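Local coordinates for membrane protein (Acinetobacter baumannii AB307-0294, PDB 5DL5) that forms an outer-membrane beta-barrel of the OprD porin family that probably lets small molecules, including antibiotics, into the cell, at residues S394-S400 with E418-D424. Numbering follows the deposited sequence.
With C8E ((hydroxyethyloxy)tri(ethyloxy)octane), chain B.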
loop_
_atom_site.group_PDB
_atom_site.type_symbol
_atom_site.label_atom_id
_atom_site.label_comp_id
_atom_site.label_asym_id
_atom_site.label_seq_id
_atom_site.Cartn_x
_atom_site.Cartn_y
_atom_site.Cartn_z
ATOM N N SER A 394 11.605 8.458 -13.382
ATOM C CA SER A 394 11.802 7.042 -13.482
ATOM C C SER A 394 10.833 6.297 -14.344
ATOM O O SER A 394 9.616 6.691 -14.439
ATOM C CB SER A 394 11.726 6.376 -12.113
ATOM O OG SER A 394 10.501 6.620 -11.464
ATOM N N LEU A 395 11.315 5.125 -14.805
ATOM C CA LEU A 395 10.521 4.204 -15.591
ATOM C C LEU A 395 10.589 2.812 -14.945
ATOM O O LEU A 395 11.674 2.378 -14.590
ATOM C CB LEU A 395 10.962 4.328 -17.006
ATOM C CG LEU A 395 10.356 3.271 -17.933
ATOM C CD1 LEU A 395 8.857 3.588 -18.072
ATOM C CD2 LEU A 395 11.032 3.297 -19.249
ATOM N N ARG A 396 9.436 2.165 -14.673
ATOM C CA ARG A 396 9.329 0.862 -13.969
ATOM C C ARG A 396 8.585 0.031 -14.962
ATOM O O ARG A 396 7.503 0.460 -15.421
ATOM C CB ARG A 396 8.363 0.885 -12.800
ATOM C CG ARG A 396 8.980 1.460 -11.618
ATOM C CD ARG A 396 8.215 1.252 -10.320
ATOM N NE ARG A 396 6.784 1.546 -10.321
ATOM C CZ ARG A 396 6.163 2.733 -10.297
ATOM N NH1 ARG A 396 6.788 3.883 -10.452
ATOM N NH2 ARG A 396 4.842 2.766 -10.186
ATOM N N ILE A 397 9.129 -1.126 -15.317
ATOM C CA ILE A 397 8.498 -2.081 -16.188
ATOM C C ILE A 397 8.487 -3.374 -15.363
ATOM O O ILE A 397 9.516 -3.809 -14.905
ATOM C CB ILE A 397 9.244 -2.391 -17.485
ATOM C CG1 ILE A 397 9.255 -1.240 -18.434
ATOM C CG2 ILE A 397 8.555 -3.540 -18.206
ATOM C CD1 ILE A 397 10.018 -0.057 -17.896
ATOM N N ARG A 398 7.334 -3.970 -15.183
ATOM C CA ARG A 398 7.239 -5.118 -14.358
ATOM C C ARG A 398 6.269 -6.127 -14.934
ATOM O O ARG A 398 5.277 -5.779 -15.602
ATOM C CB ARG A 398 6.924 -4.759 -12.912
ATOM C CG ARG A 398 5.583 -4.285 -12.580
ATOM C CD ARG A 398 5.338 -4.014 -11.088
ATOM N NE ARG A 398 4.461 -5.017 -10.490
ATOM C CZ ARG A 398 4.058 -4.984 -9.213
ATOM N NH1 ARG A 398 4.446 -4.004 -8.407
ATOM N NH2 ARG A 398 3.385 -5.987 -8.709
ATOM N N ASN A 399 6.603 -7.391 -14.727
ATOM C CA ASN A 399 5.779 -8.506 -15.186
ATOM C C ASN A 399 5.658 -9.616 -14.122
ATOM O O ASN A 399 6.648 -9.927 -13.393
ATOM C CB ASN A 399 6.404 -9.080 -16.430
ATOM C CG ASN A 399 5.710 -10.375 -16.893
ATOM O OD1 ASN A 399 6.225 -11.508 -16.721
ATOM N ND2 ASN A 399 4.555 -10.222 -17.473
ATOM N N SER A 400 4.439 -10.167 -14.026
ATOM C CA SER A 400 4.109 -11.309 -13.194
ATOM C C SER A 400 3.513 -12.406 -14.016
ATOM O O SER A 400 2.507 -12.199 -14.771
ATOM C CB SER A 400 3.156 -10.933 -12.098
ATOM O OG SER A 400 3.895 -10.224 -11.179
ATOM N N GLU A 418 0.579 -10.587 -16.191
ATOM C CA GLU A 418 0.332 -9.191 -15.852
ATOM C C GLU A 418 1.513 -8.395 -16.332
ATOM O O GLU A 418 2.641 -8.795 -16.105
ATOM C CB GLU A 418 0.227 -8.926 -14.363
ATOM C CG GLU A 418 0.002 -7.416 -14.042
ATOM C CD GLU A 418 -0.213 -7.055 -12.556
ATOM O OE1 GLU A 418 0.697 -7.139 -11.783
ATOM O OE2 GLU A 418 -1.314 -6.607 -12.158
ATOM N N TRP A 419 1.266 -7.266 -16.962
ATOM C CA TRP A 419 2.349 -6.259 -17.144
ATOM C C TRP A 419 1.931 -4.931 -16.530
ATOM O O TRP A 419 0.751 -4.539 -16.735
ATOM C CB TRP A 419 2.558 -5.968 -18.600
ATOM C CG TRP A 419 3.290 -7.034 -19.297
ATOM C CD1 TRP A 419 2.738 -8.073 -19.969
ATOM C CD2 TRP A 419 4.715 -7.126 -19.503
ATOM N NE1 TRP A 419 3.703 -8.830 -20.501
ATOM C CE2 TRP A 419 4.935 -8.293 -20.252
ATOM C CE3 TRP A 419 5.814 -6.345 -19.116
ATOM C CZ2 TRP A 419 6.220 -8.710 -20.656
ATOM C CZ3 TRP A 419 7.110 -6.782 -19.452
ATOM C CH2 TRP A 419 7.295 -7.963 -20.223
ATOM N N ARG A 420 2.897 -4.220 -15.959
ATOM C CA ARG A 420 2.703 -2.836 -15.461
ATOM C C ARG A 420 3.850 -2.007 -15.878
ATOM O O ARG A 420 5.010 -2.395 -15.732
ATOM C CB ARG A 420 2.582 -2.639 -13.963
ATOM C CG ARG A 420 1.665 -3.567 -13.263
ATOM C CD ARG A 420 1.563 -3.186 -11.770
ATOM N NE ARG A 420 0.803 -4.235 -11.157
ATOM C CZ ARG A 420 0.626 -4.392 -9.825
ATOM N NH1 ARG A 420 1.040 -3.481 -8.912
ATOM N NH2 ARG A 420 0.007 -5.469 -9.417
ATOM N N ILE A 421 3.526 -0.830 -16.425
ATOM C CA ILE A 421 4.544 0.103 -16.764
ATOM C C ILE A 421 4.115 1.495 -16.219
ATOM O O ILE A 421 2.916 1.926 -16.517
ATOM C CB ILE A 421 4.702 0.173 -18.275
ATOM C CG1 ILE A 421 4.975 -1.228 -18.837
ATOM C CG2 ILE A 421 5.776 1.171 -18.662
ATOM C CD1 ILE A 421 4.933 -1.307 -20.316
ATOM N N PHE A 422 5.090 2.222 -15.606
ATOM C CA PHE A 422 4.837 3.506 -15.010
ATOM C C PHE A 422 5.999 4.401 -15.300
ATOM O O PHE A 422 7.108 4.063 -14.973
ATOM C CB PHE A 422 4.651 3.377 -13.480
ATOM C CG PHE A 422 3.312 2.797 -13.094
ATOM C CD1 PHE A 422 2.130 3.612 -13.110
ATOM C CD2 PHE A 422 3.199 1.469 -12.690
ATOM C CE1 PHE A 422 0.883 3.094 -12.757
ATOM C CE2 PHE A 422 1.917 0.953 -12.348
ATOM C CZ PHE A 422 0.749 1.775 -12.441
ATOM N N LEU A 423 5.707 5.514 -15.933
ATOM C CA LEU A 423 6.600 6.640 -16.063
ATOM C C LEU A 423 6.192 7.758 -15.070
ATOM O O LEU A 423 5.079 8.291 -15.176
ATOM C CB LEU A 423 6.487 7.203 -17.500
ATOM C CG LEU A 423 7.223 8.490 -17.817
ATOM C CD1 LEU A 423 8.681 8.196 -17.581
ATOM C CD2 LEU A 423 7.001 9.024 -19.246
ATOM N N ASP A 424 7.095 8.125 -14.173
ATOM C CA ASP A 424 6.891 9.114 -13.079
ATOM C C ASP A 424 7.850 10.219 -13.325
ATOM O O ASP A 424 9.064 9.990 -13.356
ATOM C CB ASP A 424 7.218 8.476 -11.718
ATOM C CG ASP A 424 6.102 7.575 -11.196
ATOM O OD1 ASP A 424 5.047 7.498 -11.880
ATOM O OD2 ASP A 424 6.278 6.875 -10.140
HETATM C C6 C8E B . -13.843 -2.763 -9.823
HETATM C C7 C8E B . -12.674 -2.969 -10.829
HETATM C C8 C8E B . -12.455 -4.413 -11.341
HETATM O O9 C8E B . -11.049 -4.783 -11.580
HETATM C C10 C8E B . -10.762 -5.917 -10.769
HETATM C C11 C8E B . -10.356 -5.462 -9.356
HETATM O O12 C8E B . -9.618 -6.456 -8.680
HETATM C C13 C8E B . -8.353 -6.834 -9.242
HETATM C C14 C8E B . -7.232 -6.060 -8.602
HETATM O O15 C8E B . -6.151 -6.864 -8.135
HETATM C C16 C8E B . -6.423 -7.934 -7.219
HETATM C C17 C8E B . -5.181 -7.997 -6.332
HETATM O O18 C8E B . -4.077 -7.506 -7.154
HETATM C C19 C8E B . -3.100 -6.727 -6.451
HETATM C C20 C8E B . -1.953 -6.419 -7.399
HETATM O O21 C8E B . -0.727 -5.878 -6.828
HETATM O O HOH W 1 8.142 4.805 -12.488
#
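Ser394 to Ser400 runs antiparallel to Glu418 to Asp424 as the last beta hairpin of an OprD-family barrel, and four hydrogen-bonded pairs, from Ser394 with Asp424 to Ser400 with Glu418, zip the backbones together. Strand 371-384 continues the barrel wall beyond Leu395, Ile397 and Asn399; strand 29-43, beyond Trp419 and Ile421, closes it. Side chains alternate between a largely apolar face, consistent with the outer, lipid-facing wall, and a mostly polar, arginine-rich face that would line the channel.

On the apolar side, Leu395 CD1 packs alongside Ile421 CG2 at 4.0 Å, while Ile397 CG2 meets the edge of the Trp419 ring at CZ3. Asn399 lies over one face of that indole: its CB makes a CH-pi contact 3.8 Å from the six-membered ring centroid, and ND2 sits above CE2.

On the polar side, Arg398 and Arg420 lie side by side with guanidiniums stacked, centres 3.6 Å apart and planes at 10°. A bend at chi3 (-108°) turns the Arg398 group flat onto its neighbour. Such like charges probably tolerate each other because Glu418 OE1 accepts a bond from Arg420 NH2 at 3.0 Å. Glu418 OE2 is salt-bridged to Arg41. From the edge, Arg420 NH2 gives a nearly straight 2.7 Å bond to O21 of the detergent C8E.

Farther along, Phe422 CB lies over one face of the Arg396 guanidinium, whose plane is within 12° of the ring's, and Arg396 NH2 comes 3.3 Å from Phe422 CD2. Asp424 OD1 pairs with Arg35, while Arg396 NH1 forms a salt bridge to Asp424 OD2 at 3.1 Å, approaching from above the carboxylate plane.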